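PDB 6R7V: mirolysin from Tannerella forsythia, which is a metallopeptidase of the pappalysin family of metzincins, made as a zymogen kept latent by a cysteine switch, that cleaves peptide bonds with a catalytic zinc ion. Local coordinates for the calcium ion site. Numbering follows the deposited sequence.

Site 1: the calcium ion site. Residues 218, 229-230, 232-233, 235-237. With CA (calcium ion), chain B.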
ATOM      1  N   ILE A 218     -10.845   4.310   2.979  1.00 15.04           N
ATOM      2  CA  ILE A 218     -12.066   3.741   3.547  1.00 14.43           C
ATOM      3  C   ILE A 218     -13.274   4.712   3.467  1.00 17.34           C
ATOM      4  O   ILE A 218     -14.422   4.275   3.384  1.00 17.91           O
ATOM      5  CB  ILE A 218     -11.791   3.296   4.994  1.00 16.81           C
ATOM      6  CG1 ILE A 218     -12.957   2.496   5.570  1.00 16.97           C
ATOM      7  CG2 ILE A 218     -11.417   4.491   5.906  1.00 17.77           C
ATOM      8  CD1 ILE A 218     -12.574   1.702   6.822  1.00 19.33           C
ATOM      9  N   THR A 229     -17.360   5.429  -2.251  1.00 19.90           N
ATOM     10  CA  THR A 229     -17.270   4.080  -1.677  1.00 19.35           C
ATOM     11  C   THR A 229     -15.881   3.552  -1.818  1.00 21.47           C
ATOM     12  O   THR A 229     -15.158   3.985  -2.719  1.00 19.09           O
ATOM     13  CB  THR A 229     -18.258   3.137  -2.406  1.00 23.35           C
ATOM     14  OG1 THR A 229     -18.189   1.825  -1.821  1.00 23.04           O
ATOM     15  CG2 THR A 229     -18.004   3.051  -3.920  1.00 24.68           C
ATOM     16  N   ASP A 230     -15.499   2.612  -0.937  1.00 17.78           N
ATOM     17  CA  ASP A 230     -14.225   1.908  -1.086  1.00 16.30           C
ATOM     18  C   ASP A 230     -14.496   0.545  -1.723  1.00 19.55           C
ATOM     19  O   ASP A 230     -13.578  -0.252  -1.871  1.00 17.45           O
ATOM     20  CB  ASP A 230     -13.463   1.795   0.250  1.00 17.21           C
ATOM     21  CG  ASP A 230     -14.108   0.925   1.301  1.00 17.56           C
ATOM     22  OD1 ASP A 230     -15.331   0.629   1.176  1.00 18.01           O
ATOM     23  OD2 ASP A 230     -13.403   0.543   2.264  1.00 15.98           O
ATOM     24  N   ILE A 232     -15.932  -1.965  -0.526  1.00 17.91           N
ATOM     25  CA  ILE A 232     -15.848  -3.042   0.456  1.00 15.51           C
ATOM     26  C   ILE A 232     -17.091  -2.999   1.348  1.00 18.81           C
ATOM     27  O   ILE A 232     -17.297  -2.021   2.077  1.00 18.15           O
ATOM     28  CB  ILE A 232     -14.555  -2.973   1.279  1.00 16.77           C
ATOM     29  CG1 ILE A 232     -13.271  -2.867   0.396  1.00 16.35           C
ATOM     30  CG2 ILE A 232     -14.487  -4.179   2.227  1.00 17.38           C
ATOM     31  CD1 ILE A 232     -12.913  -4.085  -0.421  1.00 18.32           C
ATOM     32  N   ALA A 233     -17.925  -4.066   1.298  1.00 17.69           N
ATOM     33  CA  ALA A 233     -19.152  -4.044   2.080  1.00 19.13           C
ATOM     34  C   ALA A 233     -18.936  -4.087   3.606  1.00 23.10           C
ATOM     35  O   ALA A 233     -19.745  -3.500   4.342  1.00 24.07           O
ATOM     36  CB  ALA A 233     -20.042  -5.212   1.656  1.00 20.99           C
ATOM     37  N   THR A 235     -16.525  -2.640   5.367  1.00 16.70           N
ATOM     38  CA  THR A 235     -16.001  -1.415   5.947  1.00 14.85           C
ATOM     39  C   THR A 235     -17.215  -0.461   6.026  1.00 18.64           C
ATOM     40  O   THR A 235     -17.831  -0.153   4.982  1.00 16.83           O
ATOM     41  CB  THR A 235     -14.822  -0.829   5.161  1.00 16.48           C
ATOM     42  OG1 THR A 235     -15.228  -0.733   3.794  1.00 16.80           O
ATOM     43  CG2 THR A 235     -13.571  -1.660   5.307  1.00 15.31           C
ATOM     44  N   PRO A 236     -17.591  -0.018   7.248  1.00 18.26           N
ATOM     45  CA  PRO A 236     -18.754   0.893   7.373  1.00 19.01           C
ATOM     46  C   PRO A 236     -18.626   2.127   6.491  1.00 21.07           C
ATOM     47  O   PRO A 236     -17.533   2.683   6.386  1.00 19.61           O
ATOM     48  CB  PRO A 236     -18.721   1.305   8.841  1.00 20.96           C
ATOM     49  CG  PRO A 236     -18.004   0.172   9.549  1.00 23.39           C
ATOM     50  CD  PRO A 236     -16.963  -0.295   8.561  1.00 18.88           C
ATOM     51  N   ASN A 237     -19.741   2.560   5.870  1.00 19.70           N
ATOM     52  CA  ASN A 237     -19.784   3.790   5.086  1.00 20.04           C
ATOM     53  C   ASN A 237     -19.305   4.917   5.971  1.00 23.67           C
ATOM     54  O   ASN A 237     -19.706   5.028   7.135  1.00 24.40           O
ATOM     55  CB  ASN A 237     -21.189   4.062   4.573  1.00 22.52           C
ATOM     56  CG  ASN A 237     -21.291   5.123   3.513  1.00 44.65           C
ATOM     57  OD1 ASN A 237     -20.327   5.799   3.166  1.00 35.03           O
ATOM     58  ND2 ASN A 237     -22.481   5.296   2.973  1.00 45.34           N
TER
HETATM   59 CA    CA B 402     -17.206   0.315   2.646  0.97 17.80          CA
HETATM   60  O   HOH W   1     -16.234   2.155   3.991  1.00 17.69           O
HETATM   61  O   HOH W   2     -17.723   2.562   1.535  1.00 22.19           O
HETATM   62  O   HOH W   3     -19.557   0.497   2.834  1.00 28.73           O
HETATM   63  O   HOH W   4     -18.220   0.049   0.321  1.00 21.26           O
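In this pappalysin-family metzincin the loop that follows the zinc-binding helix 203-212 wraps calcium, and here the stretch from Asp230 to Thr235 supplies the protein ligands of an eight-coordinate ion. Water molecules fill further positions in the shell.

Asp230 is the side chain to follow. From CB, the chain turns so that CG sits between the backbone N and the carbonyl carbon, the crowded position (chi1 67°), and this tucks the carboxylate back towards the ion. Asp230 CG lies 3.4 Å from the calcium, without bonding it. At the tip the two oxygens part company. Asp230 OD1 is the metal ligand, 2.4 Å from the calcium, so the carboxylate binds through one oxygen only, its OD2 lying 3.8 Å from the ion. OD1 also takes a hydrogen bond from the backbone N of Ile232, which arrives from well above the carboxylate plane (64° out of it). Asp230 OD2 accepts the hydroxyl OG1 of Thr235 on its syn lone pair, at 2.7 Å. The carboxylate is thus held at both oxygens, which fixes its rotation.

Thr235 grips the calcium twice, through its carbonyl O at 2.5 Å and through OG1, also at 2.5 Å. Its OG1 stands between the backbone N and the carbonyl carbon (chi1 52°), which brings hydroxyl and carbonyl to the same ion. A hydroxyl that binds calcium while donating to Asp230 is probably polarised by the metal. Ile232 adds its carbonyl O, while its aliphatic side chain supplies no ligand.

The waters tie the ion to a second shell. Water 1 bridges to the carbonyls of Ile218 and Pro236, lying 2.8 Å from Pro236 O. Water 4 reaches the hydroxyl of Thr229, 2.8 Å from its OG1, whereas water 2 has weak contacts with Thr229 OG1 and Asp230 N.

Site 2: the calcium ion site. Residues 219-220, 222, 224-225, 227-228, 237-240, 254, 268. With CA (calcium ion), chain C.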
ATOM      1  N   TRP A 219     -13.008   6.017   3.486  1.00 15.08           N
ATOM      2  CA  TRP A 219     -14.098   7.000   3.438  1.00 16.36           C
ATOM      3  C   TRP A 219     -14.563   7.342   2.006  1.00 18.93           C
ATOM      4  O   TRP A 219     -15.504   8.140   1.851  1.00 17.85           O
ATOM      5  CB  TRP A 219     -13.720   8.281   4.189  1.00 15.57           C
ATOM      6  CG  TRP A 219     -12.688   9.096   3.499  1.00 15.50           C
ATOM      7  CD1 TRP A 219     -12.894  10.142   2.652  1.00 18.51           C
ATOM      8  CD2 TRP A 219     -11.270   8.901   3.565  1.00 14.96           C
ATOM      9  NE1 TRP A 219     -11.685  10.599   2.169  1.00 17.94           N
ATOM     10  CE2 TRP A 219     -10.674   9.866   2.725  1.00 17.66           C
ATOM     11  CE3 TRP A 219     -10.439   8.044   4.302  1.00 15.90           C
ATOM     12  CZ2 TRP A 219      -9.285   9.968   2.561  1.00 17.67           C
ATOM     13  CZ3 TRP A 219      -9.066   8.135   4.131  1.00 16.57           C
ATOM     14  CH2 TRP A 219      -8.500   9.113   3.286  1.00 17.55           C
ATOM     15  N   GLY A 220     -13.938   6.769   0.983  1.00 17.45           N
ATOM     16  CA  GLY A 220     -14.425   6.963  -0.382  1.00 17.85           C
ATOM     17  C   GLY A 220     -13.948   8.172  -1.162  1.00 19.76           C
ATOM     18  O   GLY A 220     -14.450   8.410  -2.260  1.00 20.21           O
ATOM     19  N   ASP A 222     -14.398  11.362  -1.016  1.00 17.60           N
ATOM     20  CA  ASP A 222     -15.527  12.122  -1.517  1.00 18.29           C
ATOM     21  C   ASP A 222     -15.760  13.407  -0.770  1.00 22.62           C
ATOM     22  O   ASP A 222     -16.877  13.946  -0.795  1.00 24.06           O
ATOM     23  CB  ASP A 222     -16.771  11.229  -1.420  1.00 19.45           C
ATOM     24  CG  ASP A 222     -16.997  10.612  -0.044  1.00 18.75           C
ATOM     25  OD1 ASP A 222     -16.325  11.032   0.924  1.00 19.03           O
ATOM     26  OD2 ASP A 222     -17.818   9.703   0.062  1.00 20.95           O
ATOM     27  N   GLY A 224     -16.014  14.026   2.379  1.00 20.97           N
ATOM     28  CA  GLY A 224     -16.855  13.945   3.563  1.00 20.35           C
ATOM     29  C   GLY A 224     -18.264  13.481   3.358  1.00 23.78           C
ATOM     30  O   GLY A 224     -19.000  13.334   4.343  1.00 23.22           O
ATOM     31  N   SER A 225     -18.687  13.293   2.104  1.00 22.81           N
ATOM     32  CA  SER A 225     -20.040  12.836   1.860  1.00 23.22           C
ATOM     33  C   SER A 225     -20.183  11.331   2.133  1.00 23.76           C
ATOM     34  O   SER A 225     -19.227  10.699   2.576  1.00 20.73           O
ATOM     35  CB  SER A 225     -20.504  13.170   0.440  1.00 28.59           C
ATOM     36  OG  SER A 225     -19.898  12.278  -0.480  1.00 31.75           O
ATOM     37  N   SER A 227     -21.461   9.400  -0.358  1.00 26.74           N
ATOM     38  CA  SER A 227     -21.708   8.959  -1.724  1.00 27.92           C
ATOM     39  C   SER A 227     -20.609   8.134  -2.309  1.00 29.18           C
ATOM     40  O   SER A 227     -20.894   7.278  -3.155  1.00 28.97           O
ATOM     41  CB  SER A 227     -21.983  10.149  -2.630  1.00 32.04           C
ATOM     42  OG  SER A 227     -20.912  11.079  -2.599  1.00 38.15           O
ATOM     43  N   GLY A 228     -19.363   8.407  -1.895  1.00 22.25           N
ATOM     44  CA  GLY A 228     -18.202   7.677  -2.363  1.00 22.25           C
ATOM     45  C   GLY A 228     -18.136   6.326  -1.681  1.00 22.66           C
ATOM     46  O   GLY A 228     -18.798   6.089  -0.665  1.00 23.55           O
ATOM     47  N   ASN A 237     -19.741   2.560   5.870  1.00 19.70           N
ATOM     48  CA  ASN A 237     -19.784   3.790   5.086  1.00 20.04           C
ATOM     49  C   ASN A 237     -19.305   4.917   5.971  1.00 23.67           C
ATOM     50  O   ASN A 237     -19.706   5.028   7.135  1.00 24.40           O
ATOM     51  CB  ASN A 237     -21.189   4.062   4.573  1.00 22.52           C
ATOM     52  CG  ASN A 237     -21.291   5.123   3.513  1.00 44.65           C
ATOM     53  OD1 ASN A 237     -20.327   5.799   3.166  1.00 35.03           O
ATOM     54  ND2 ASN A 237     -22.481   5.296   2.973  1.00 45.34           N
ATOM     55  N   GLN A 238     -18.410   5.725   5.463  1.00 19.55           N
ATOM     56  CA  GLN A 238     -17.753   6.721   6.294  1.00 18.21           C
ATOM     57  C   GLN A 238     -17.742   8.061   5.570  1.00 20.02           C
ATOM     58  O   GLN A 238     -17.575   8.082   4.360  1.00 19.97           O
ATOM     59  CB  GLN A 238     -16.316   6.201   6.578  1.00 18.64           C
ATOM     60  CG  GLN A 238     -15.420   7.120   7.411  1.00 19.33           C
ATOM     61  CD  GLN A 238     -14.105   6.476   7.785  1.00 20.12           C
ATOM     62  OE1 GLN A 238     -14.016   5.285   8.073  1.00 18.90           O
ATOM     63  NE2 GLN A 238     -13.050   7.247   7.777  1.00 18.77           N
ATOM     64  N   GLY A 239     -17.926   9.163   6.305  1.00 18.86           N
ATOM     65  CA  GLY A 239     -17.943  10.510   5.712  1.00 17.90           C
ATOM     66  C   GLY A 239     -16.584  10.902   5.161  1.00 20.15           C
ATOM     67  O   GLY A 239     -16.294  10.686   3.983  1.00 19.24           O
ATOM     68  N   GLY A 240     -15.767  11.478   6.028  1.00 19.11           N
ATOM     69  CA  GLY A 240     -14.427  11.913   5.679  1.00 18.54           C
ATOM     70  C   GLY A 240     -13.363  11.083   6.361  1.00 17.34           C
ATOM     71  O   GLY A 240     -13.666  10.086   7.045  1.00 18.73           O
ATOM     72  N   CYS A 254     -22.672   9.212   8.052  1.00 27.16           N
ATOM     73  CA  CYS A 254     -22.850   8.053   7.160  1.00 26.78           C
ATOM     74  C   CYS A 254     -23.201   6.792   7.922  1.00 30.25           C
ATOM     75  O   CYS A 254     -24.036   6.028   7.432  1.00 30.63           O
ATOM     76  CB  CYS A 254     -21.612   7.837   6.303  1.00 25.76           C
ATOM     77  SG  CYS A 254     -21.115   9.308   5.384  1.00 29.23           S
ATOM     78  N   ASP A 268      -7.410   4.188   6.480  1.00 15.24           N
ATOM     79  CA  ASP A 268      -7.824   5.517   6.932  1.00 14.61           C
ATOM     80  C   ASP A 268      -6.546   6.388   6.996  1.00 18.68           C
ATOM     81  O   ASP A 268      -5.495   5.985   6.479  1.00 16.78           O
ATOM     82  CB  ASP A 268      -8.596   5.453   8.286  1.00 17.00           C
ATOM     83  CG  ASP A 268      -9.600   6.597   8.473  1.00 17.01           C
ATOM     84  OD1 ASP A 268      -9.379   7.685   7.905  1.00 18.73           O
ATOM     85  OD2 ASP A 268     -10.603   6.396   9.162  1.00 18.82           O
TER
HETATM   86 CA    CA C 401     -17.382   9.349   2.344  1.00 18.21          CA
HETATM   87  O   HOH W   5     -18.650   7.422   1.762  1.00 19.29           O
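This calcium looks structural: it sits in a seven-coordinate shell of protein oxygens and water 5, and none of its protein ligands belongs to the residues that bind the catalytic zinc. Backbone carbonyls dominate. Trp219 O and Ser225 O lie 2.3 Å from the ion, and Gln238 O and Gly239 O come from a later part of the chain.

Asp222 is the acidic ligand, and it binds through both oxygens: Asp222 OD1 and OD2 each stand 2.4 Å from the calcium. Its CG lies between the backbone N and the carbonyl carbon (chi1 52°), which presents the fork of the carboxylate to the metal. Asp222 OD2 also receives the backbone N of Gly228 at 2.8 Å, on the anti lone pair, pointing away from the other oxygen; OD1 has a weak contact with Gly224 N.

Around this core, the hydroxyls of Ser225 and Ser227 meet tip to tip, OG to OG at 2.6 Å, and Ser225 OG accepts the backbone N of Ser227 as well. Water 5 is held by the Asn237 amide oxygen OD1 at 2.7 Å and by Gly228 O.

Gln238 extends almost fully from its ligating backbone (chi1 178°, chi2 173°). Its NE2 donates to Gly240 O at 3.0 Å, nearly straight and in the plane of both amide and carbonyl, and to Asp268 OD2 from above that carboxylate's plane. The calcium therefore joins segments 219-225 and 238-239 and probably stiffens the loop that follows the zinc-binding helix.

The centres of the C-alpha atoms of site 1 and site 2 lie about 8 Å apart, and Asn237 belongs to the surroundings of both. The chain runs between them repeatedly: Ile218 serves site 1 and Trp219 site 2, Gly228 and Thr229 divide likewise, and the step from Pro236 to Gln238 passes from one ion to the other. The two calciums thus brace the irregular stretch that follows helix 203-212, within which the calcium-binding residues begin directly after His217. Neither site contributes to the zinc shell, so their likely common effect is to hold in shape the loop that also carries the zinc ligand His217.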